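Local atomic coordinates of nitroreductase (Bacteroides fragilis NCTC 9343, PDB entry 3EK3), a protein that binds FMN and probably acts as an NAD(P)H-dependent nitroreductase-type oxidoreductase. Residues 68-73 / 141-146; 98-103 / 163-168. One frame throughout, in Å; residues are numbered along the deposited sequence.

Contact 1 of 2, residues 68-73 / 141-146; sequences KGAFAK and CDDPEV
Lys73 holds two acidic residues at the start of a helix. Its side chain leaves the backbone with CG anti to the carbonyl carbon and then runs fully extended. Lys73 NZ reaches Asp143 OD2 at 2.6 Å and takes the syn lone pair of that oxygen. The lysine chain crosses the aspartate at about a right angle. Lys73 NZ also meets Glu145 OE1 at 2.9 Å, again on the syn side. The glutamate chain bends at chi2 (79°), which goes with OE1 facing the ammonium group. The three side chains form a salt-bridge network. The shared positive charge probably eases the repulsion between the two carboxylates.

The two oxygens of Asp143 have different tasks. Asp143 is the N-cap of helix 144-153, and OD1 faces the helix start. Val146 N donates to Asp143 OD1 at 3.1 Å in a nearly straight bond (165°), using the anti lone pair. Glu145 N adds a weak bond to the same oxygen. Asp143 CG lies anti to its backbone N (chi1 169°). One carboxylate thus caps helix 144-153 and pairs with Lys73.

Ala70 CB touches Val146 CG2 at 4.0 Å, the one apolar pair across the two segments. The same methyl lies 3.7 Å from the carboxylate carbon CG of Asp143.

The contact lies near the surface and joins the C-terminal end of helix 57-72 to the N-terminal end of helix 144-153. The side chain of Phe71 lies against Leu79 and Arg82 of helix 77-83. Val146 rests on Leu137, in the loop after strand 130-134.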
# COMPACT_ATOMS: atom_id res chain seq x y z
N LYS A 68 -3.51 -6.73 -24.35
CA LYS A 68 -4.70 -7.10 -25.13
C LYS A 68 -4.59 -8.51 -25.69
O LYS A 68 -5.55 -9.30 -25.65
CB LYS A 68 -4.95 -6.07 -26.25
CG LYS A 68 -5.45 -4.73 -25.72
CD LYS A 68 -5.52 -3.63 -26.78
CE LYS A 68 -5.96 -4.12 -28.14
NZ LYS A 68 -5.93 -3.01 -29.17
N GLY A 69 -3.41 -8.86 -26.22
CA GLY A 69 -3.21 -10.21 -26.74
C GLY A 69 -3.43 -11.31 -25.72
O GLY A 69 -4.01 -12.38 -26.07
N ALA A 70 -2.97 -11.07 -24.49
CA ALA A 70 -3.19 -11.99 -23.36
C ALA A 70 -4.68 -12.08 -23.04
O ALA A 70 -5.26 -13.17 -22.95
CB ALA A 70 -2.40 -11.51 -22.12
N PHE A 71 -5.32 -10.93 -22.90
CA PHE A 71 -6.78 -10.87 -22.70
C PHE A 71 -7.58 -11.57 -23.80
O PHE A 71 -8.61 -12.20 -23.51
CB PHE A 71 -7.25 -9.42 -22.56
CG PHE A 71 -6.88 -8.76 -21.29
CD1 PHE A 71 -6.58 -9.47 -20.13
CD2 PHE A 71 -6.86 -7.37 -21.21
CE1 PHE A 71 -6.25 -8.81 -18.95
CE2 PHE A 71 -6.54 -6.73 -20.04
CZ PHE A 71 -6.24 -7.44 -18.91
N ALA A 72 -7.15 -11.45 -25.06
CA ALA A 72 -7.84 -12.12 -26.16
C ALA A 72 -7.89 -13.64 -25.94
O ALA A 72 -8.80 -14.31 -26.42
CB ALA A 72 -7.20 -11.78 -27.53
N LYS A 73 -6.90 -14.17 -25.22
CA LYS A 73 -6.84 -15.60 -24.89
C LYS A 73 -7.79 -16.01 -23.76
O LYS A 73 -8.01 -17.20 -23.54
CB LYS A 73 -5.41 -15.99 -24.49
CG LYS A 73 -4.38 -15.80 -25.57
CD LYS A 73 -2.98 -15.99 -25.04
CE LYS A 73 -1.95 -15.58 -26.07
NZ LYS A 73 -0.57 -15.54 -25.55
N CYS A 141 1.24 -10.65 -16.62
CA CYS A 141 2.70 -10.56 -16.67
C CYS A 141 3.44 -11.86 -17.01
O CYS A 141 4.58 -11.79 -17.46
CB CYS A 141 3.26 -9.92 -15.39
SG CYS A 141 3.02 -10.89 -13.86
N ASP A 142 2.82 -13.01 -16.82
CA ASP A 142 3.43 -14.27 -17.19
C ASP A 142 2.95 -14.79 -18.53
O ASP A 142 3.39 -15.86 -18.97
CB ASP A 142 3.21 -15.31 -16.09
CG ASP A 142 4.08 -15.05 -14.85
OD1 ASP A 142 5.12 -14.36 -14.98
OD2 ASP A 142 3.73 -15.52 -13.76
N ASP A 143 2.09 -14.06 -19.23
CA ASP A 143 1.81 -14.41 -20.62
C ASP A 143 3.14 -14.29 -21.38
O ASP A 143 3.89 -13.34 -21.19
CB ASP A 143 0.74 -13.50 -21.23
CG ASP A 143 0.60 -13.65 -22.73
OD1 ASP A 143 1.35 -13.01 -23.48
OD2 ASP A 143 -0.27 -14.44 -23.16
N PRO A 144 3.47 -15.28 -22.20
CA PRO A 144 4.78 -15.29 -22.86
C PRO A 144 5.13 -14.00 -23.61
O PRO A 144 6.25 -13.50 -23.47
CB PRO A 144 4.68 -16.46 -23.82
CG PRO A 144 3.67 -17.38 -23.15
CD PRO A 144 2.68 -16.49 -22.50
N GLU A 145 4.20 -13.47 -24.40
CA GLU A 145 4.50 -12.24 -25.13
C GLU A 145 4.57 -11.01 -24.24
O GLU A 145 5.45 -10.17 -24.43
CB GLU A 145 3.54 -12.02 -26.30
CG GLU A 145 3.67 -13.08 -27.42
CD GLU A 145 2.96 -14.40 -27.08
OE1 GLU A 145 1.88 -14.37 -26.44
OE2 GLU A 145 3.50 -15.47 -27.45
N VAL A 146 3.69 -10.92 -23.24
CA VAL A 146 3.77 -9.82 -22.28
C VAL A 146 5.11 -9.92 -21.55
O VAL A 146 5.87 -8.96 -21.45
CB VAL A 146 2.58 -9.84 -21.29
CG1 VAL A 146 2.76 -8.79 -20.20
CG2 VAL A 146 1.20 -9.67 -22.06

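Contact 2 of 2, residues 98-103 / 163-168; sequences VIVSNE and GCVALG
The flat peptide ribbons of two antiparallel strands carry Val98, Val100, Val165 and Leu167 on one face and Ile99 and Cys164 on the other. Strand 50-54 flanks 98-102 at one edge, and strand 130-134 flanks 163-168 at the other. This is the middle of the four-stranded antiparallel sheet in the alpha+beta fold of the nitroreductase family. On the valine face, Val100 and Val165 meet Ile117 of helix 109-126, while Val98 and Leu167 meet helix 27-38. On the other face, Ile99 meets Val54 of strand 50-54 and Cys164 meets the loop residue Leu137.

Val98 and Val165 form a hydrogen-bonded pair. Val98 N donates to Val165 O at 2.8 Å, from above the carbonyl plane. The return bond, Val165 N to Val98 O, is also 2.8 Å, but lies in the plane on a lone pair. Above this pair the two CB atoms, of Val98 and Val165, are 4.1 Å apart. Val98 CG2, beside its own backbone N, meets Leu167 CD1 at 3.9 Å, and the two chains cross obliquely.

Ile99 and Cys164 form the non-hydrogen-bonded pair. The thiol of Cys164 stands with SG anti to the carbonyl carbon. SG approaches the backbone at Ile99 CA and lies 4.0 Å from Ile99 CG1. Cys164 also brings its CA to 3.1 Å from Val98 O in a CA-H...O contact.

The whole pairing is buried in the core of the chain. Gly163 lies near, but not in contact with, the bound FMN.

At the third pair, Val100 with Gly163, the bonding is uneven. Val100 N meets Gly163 O at 2.9 Å, nearly along the C=O axis. The partner bond, Gly163 N to Val100 O, is weak at 3.5 Å.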
# COMPACT_ATOMS: atom_id res chain seq x y z
N VAL A 98 4.60 3.65 -14.60
CA VAL A 98 5.61 3.03 -13.75
C VAL A 98 5.14 1.62 -13.39
O VAL A 98 4.09 1.41 -12.74
CB VAL A 98 5.86 3.78 -12.47
CG1 VAL A 98 7.07 3.20 -11.71
CG2 VAL A 98 6.12 5.22 -12.77
N ILE A 99 5.91 0.65 -13.84
CA ILE A 99 5.62 -0.74 -13.55
C ILE A 99 6.29 -1.12 -12.23
O ILE A 99 7.51 -1.05 -12.13
CB ILE A 99 6.17 -1.66 -14.68
CG1 ILE A 99 5.54 -1.26 -16.02
CG2 ILE A 99 5.89 -3.15 -14.36
CD1 ILE A 99 6.18 -1.90 -17.25
N VAL A 100 5.50 -1.55 -11.25
CA VAL A 100 6.04 -1.80 -9.90
C VAL A 100 6.01 -3.32 -9.71
O VAL A 100 4.95 -3.94 -9.71
CB VAL A 100 5.29 -1.02 -8.79
CG1 VAL A 100 5.93 -1.31 -7.39
CG2 VAL A 100 5.33 0.54 -9.04
N SER A 101 7.19 -3.92 -9.58
CA SER A 101 7.32 -5.39 -9.56
C SER A 101 8.04 -5.82 -8.29
O SER A 101 8.68 -5.03 -7.65
CB SER A 101 8.08 -5.89 -10.78
OG SER A 101 9.42 -5.42 -10.85
N ASN A 102 7.94 -7.10 -7.95
CA ASN A 102 8.65 -7.63 -6.79
C ASN A 102 8.82 -9.09 -7.00
O ASN A 102 8.08 -9.69 -7.76
CB ASN A 102 7.84 -7.34 -5.51
CG ASN A 102 8.70 -7.30 -4.22
OD1 ASN A 102 9.90 -7.54 -4.23
ND2 ASN A 102 8.04 -7.04 -3.09
N GLU A 103 9.79 -9.68 -6.31
CA GLU A 103 9.89 -11.12 -6.25
C GLU A 103 8.75 -11.62 -5.38
O GLU A 103 8.35 -11.01 -4.40
CB GLU A 103 11.26 -11.56 -5.74
CG GLU A 103 11.58 -11.16 -4.34
CD GLU A 103 12.99 -11.62 -3.90
OE1 GLU A 103 13.97 -11.44 -4.68
OE2 GLU A 103 13.08 -12.15 -2.77
N GLY A 163 1.51 -3.89 -9.31
CA GLY A 163 0.67 -2.78 -9.78
C GLY A 163 1.46 -1.81 -10.63
O GLY A 163 2.69 -1.86 -10.65
N CYS A 164 0.74 -0.98 -11.38
CA CYS A 164 1.40 0.07 -12.15
C CYS A 164 0.77 1.44 -11.83
O CYS A 164 -0.39 1.54 -11.40
CB CYS A 164 1.33 -0.22 -13.66
SG CYS A 164 2.04 -1.76 -14.19
N VAL A 165 1.57 2.47 -12.03
CA VAL A 165 1.16 3.84 -11.83
C VAL A 165 1.20 4.63 -13.12
O VAL A 165 2.28 4.90 -13.64
CB VAL A 165 2.13 4.48 -10.84
CG1 VAL A 165 1.82 5.97 -10.54
CG2 VAL A 165 2.20 3.66 -9.50
N ALA A 166 0.02 5.05 -13.61
CA ALA A 166 -0.06 5.99 -14.70
C ALA A 166 0.25 7.34 -14.14
O ALA A 166 -0.20 7.66 -13.03
CB ALA A 166 -1.48 6.01 -15.35
N LEU A 167 1.02 8.13 -14.88
CA LEU A 167 1.32 9.49 -14.47
C LEU A 167 1.21 10.46 -15.63
O LEU A 167 1.60 10.16 -16.76
CB LEU A 167 2.75 9.59 -13.91
CG LEU A 167 3.14 8.83 -12.64
CD1 LEU A 167 4.65 8.85 -12.52
CD2 LEU A 167 2.46 9.39 -11.38
N GLY A 168 0.73 11.67 -15.33
CA GLY A 168 0.55 12.71 -16.34
C GLY A 168 -0.21 13.89 -15.80
O GLY A 168 -0.48 13.98 -14.60

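From the N terminus, the chain first supplies 68-73 at the end of helix 57-72. It passes helix 77-83 and then lays down 98-103 on strand 96-102. Helix 109-126 and strand 130-134 follow. Segment 141-146 then closes contact 1 across 67 residues. Helix 144-153 is followed by strand 160-168, where 163-168 closes contact 2 across 59 residues. The two loops cross, because the segments alternate along the chain. Contact 1 ties two helix ends near the surface, and contact 2 ties the two inner strands near the centre. Their centres lie 18 Å apart, and the contacts do not touch.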